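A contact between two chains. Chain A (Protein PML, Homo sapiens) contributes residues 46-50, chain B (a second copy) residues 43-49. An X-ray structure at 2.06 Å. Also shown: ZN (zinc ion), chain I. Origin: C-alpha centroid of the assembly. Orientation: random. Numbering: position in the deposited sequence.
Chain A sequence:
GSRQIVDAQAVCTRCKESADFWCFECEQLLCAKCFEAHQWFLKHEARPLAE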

# COMPACT_ATOMS: atom_id res chain seq x y z
N ALA A 46 -9.57 -3.38 -6.58
CA ALA A 46 -9.16 -3.11 -5.21
C ALA A 46 -8.89 -4.42 -4.49
O ALA A 46 -9.37 -5.49 -4.89
CB ALA A 46 -10.23 -2.31 -4.46
N ARG A 47 -8.16 -4.33 -3.38
CA ARG A 47 -7.80 -5.50 -2.59
C ARG A 47 -7.74 -5.12 -1.13
O ARG A 47 -7.50 -3.94 -0.82
CB ARG A 47 -6.42 -6.05 -3.02
CG ARG A 47 -5.39 -4.93 -3.02
CD ARG A 47 -4.00 -5.37 -3.39
NE ARG A 47 -3.43 -6.41 -2.55
CZ ARG A 47 -2.52 -6.21 -1.61
NH1 ARG A 47 -2.06 -4.99 -1.36
NH2 ARG A 47 -2.06 -7.24 -0.92
N PRO A 48 -7.97 -6.05 -0.22
CA PRO A 48 -7.68 -5.79 1.19
C PRO A 48 -6.18 -5.63 1.40
O PRO A 48 -5.36 -6.13 0.62
CB PRO A 48 -8.21 -7.03 1.93
CG PRO A 48 -8.94 -7.86 0.87
CD PRO A 48 -8.35 -7.46 -0.46
N LEU A 49 -5.83 -4.92 2.46
CA LEU A 49 -4.42 -4.65 2.72
C LEU A 49 -3.65 -5.88 3.16
O LEU A 49 -2.44 -5.97 2.90
CB LEU A 49 -4.31 -3.59 3.82
CG LEU A 49 -4.49 -2.12 3.48
CD1 LEU A 49 -4.21 -1.31 4.73
CD2 LEU A 49 -3.52 -1.76 2.38
N ALA A 50 -4.32 -6.85 3.77
CA ALA A 50 -3.69 -8.11 4.15
C ALA A 50 -4.27 -9.24 3.32
O ALA A 50 -4.24 -9.20 2.09
CB ALA A 50 -3.87 -8.37 5.63
N LYS B 43 2.46 -12.71 6.81
CA LYS B 43 1.11 -12.14 6.69
C LYS B 43 1.17 -10.74 7.29
O LYS B 43 0.88 -10.54 8.48
CB LYS B 43 0.04 -13.03 7.36
CG LYS B 43 0.41 -13.62 8.72
CD LYS B 43 0.61 -15.14 8.65
CE LYS B 43 -0.48 -15.92 9.39
NZ LYS B 43 -0.14 -16.23 10.82
N HIS B 44 1.56 -9.77 6.47
CA HIS B 44 1.72 -8.38 6.89
C HIS B 44 0.79 -7.48 6.08
O HIS B 44 0.57 -7.72 4.89
CB HIS B 44 3.16 -7.90 6.70
CG HIS B 44 4.14 -8.45 7.69
ND1 HIS B 44 5.48 -8.15 7.64
CD2 HIS B 44 3.97 -9.26 8.76
CE1 HIS B 44 6.10 -8.76 8.63
NE2 HIS B 44 5.21 -9.45 9.33
N GLU B 45 0.26 -6.45 6.73
CA GLU B 45 -0.38 -5.37 5.99
C GLU B 45 0.64 -4.68 5.10
O GLU B 45 1.72 -4.28 5.57
CB GLU B 45 -0.99 -4.35 6.95
CG GLU B 45 -2.43 -4.58 7.32
CD GLU B 45 -3.03 -3.36 8.01
OE1 GLU B 45 -2.48 -2.94 9.06
OE2 GLU B 45 -4.03 -2.82 7.50
N ALA B 46 0.30 -4.50 3.83
CA ALA B 46 1.20 -3.85 2.89
C ALA B 46 0.35 -3.24 1.80
O ALA B 46 -0.83 -3.58 1.63
CB ALA B 46 2.23 -4.83 2.31
N ARG B 47 0.96 -2.36 1.03
CA ARG B 47 0.21 -1.70 -0.02
C ARG B 47 1.04 -1.46 -1.26
O ARG B 47 2.26 -1.27 -1.18
CB ARG B 47 -0.35 -0.36 0.48
CG ARG B 47 0.69 0.73 0.61
CD ARG B 47 -0.02 2.01 0.27
NE ARG B 47 0.61 3.23 0.72
CZ ARG B 47 1.07 4.16 -0.11
NH1 ARG B 47 0.98 3.99 -1.42
NH2 ARG B 47 1.60 5.26 0.37
N PRO B 48 0.40 -1.43 -2.42
CA PRO B 48 1.07 -0.90 -3.61
C PRO B 48 1.46 0.55 -3.39
O PRO B 48 0.83 1.27 -2.62
CB PRO B 48 0.01 -1.03 -4.72
CG PRO B 48 -0.98 -2.07 -4.18
CD PRO B 48 -0.99 -1.84 -2.70
N LEU B 49 2.53 0.96 -4.05
CA LEU B 49 2.90 2.36 -4.09
C LEU B 49 2.11 3.03 -5.21
O LEU B 49 1.84 2.42 -6.25
CB LEU B 49 4.40 2.53 -4.32
CG LEU B 49 5.29 2.09 -3.16
CD1 LEU B 49 6.73 2.12 -3.69
CD2 LEU B 49 5.16 2.93 -1.93
ZN ZN I . 6.35 -7.29 5.93
O HOH W 1 -0.42 -7.56 2.38

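One carbonyl does most of the polar work here. The O of Leu A49 accepts the single direct hydrogen bond between the stretches, from the N of Ala B46 at 3.2 Å with an N-H...O angle of 168°, and it also accepts a hydrogen bond from a water 2.6 Å away. The same oxygen lies 3.1 Å from the O of Ala B46, a pair of acceptors with no proton to share.

The water spreads the connection further. It donates to the O of Leu A49 and, at 2.7 Å, to the O of His B44, so two carbonyls that stand 4.0 Å apart, O to O, are joined through a donor that neither could supply.

Although residues 46-48 form a strand in each copy and the two run nearly antiparallel, at 169°, their axes come no closer than 9.1 Å, too far for a shared sheet ladder. The backbones instead draw together beyond the end of one strand and just before the start of the other: the CA of Ala A50 is 4.7 Å from the CA of Glu B45. The arrangement is offset: the strands run nearly antiparallel, and the loop after one meets the residues leading into the other.

Side chains add contacts around this backbone meeting. Leu A49 points toward chain B and loses more surface to the other stretch than any other residue here, 80 Å². Its CD2 sits 4.0 Å from the CB of Arg B47, an aliphatic contact, whereas its CD1 comes to 3.2 Å from OE2 of Glu B45, a close approach of methyl to carboxylate oxygen that offers no hydrogen bond. Glu B45 also uses its aliphatic part, with CG 4.4 Å from the CB of Ala A50.

Arg A47 reaches chain B with a long side chain (p, t, m through chi3). The guanidinium presents its edge to chain B: NH1 is 3.6 Å from the CD of Pro B48 and 3.5 Å from the O of Ala B46. The latter places positive charge near a carbonyl without making a hydrogen bond.

Arg B47 behaves differently. Its end leads away from chain A, and its NH1 donates to the O of Pro B48 in its own chain at 3.0 Å, while its CB is the atom that meets Leu A49. The CA-to-CB bond of His B44 points away; its ND1 binds zinc at 2.1 Å, while its backbone carbonyl serves the water bridge.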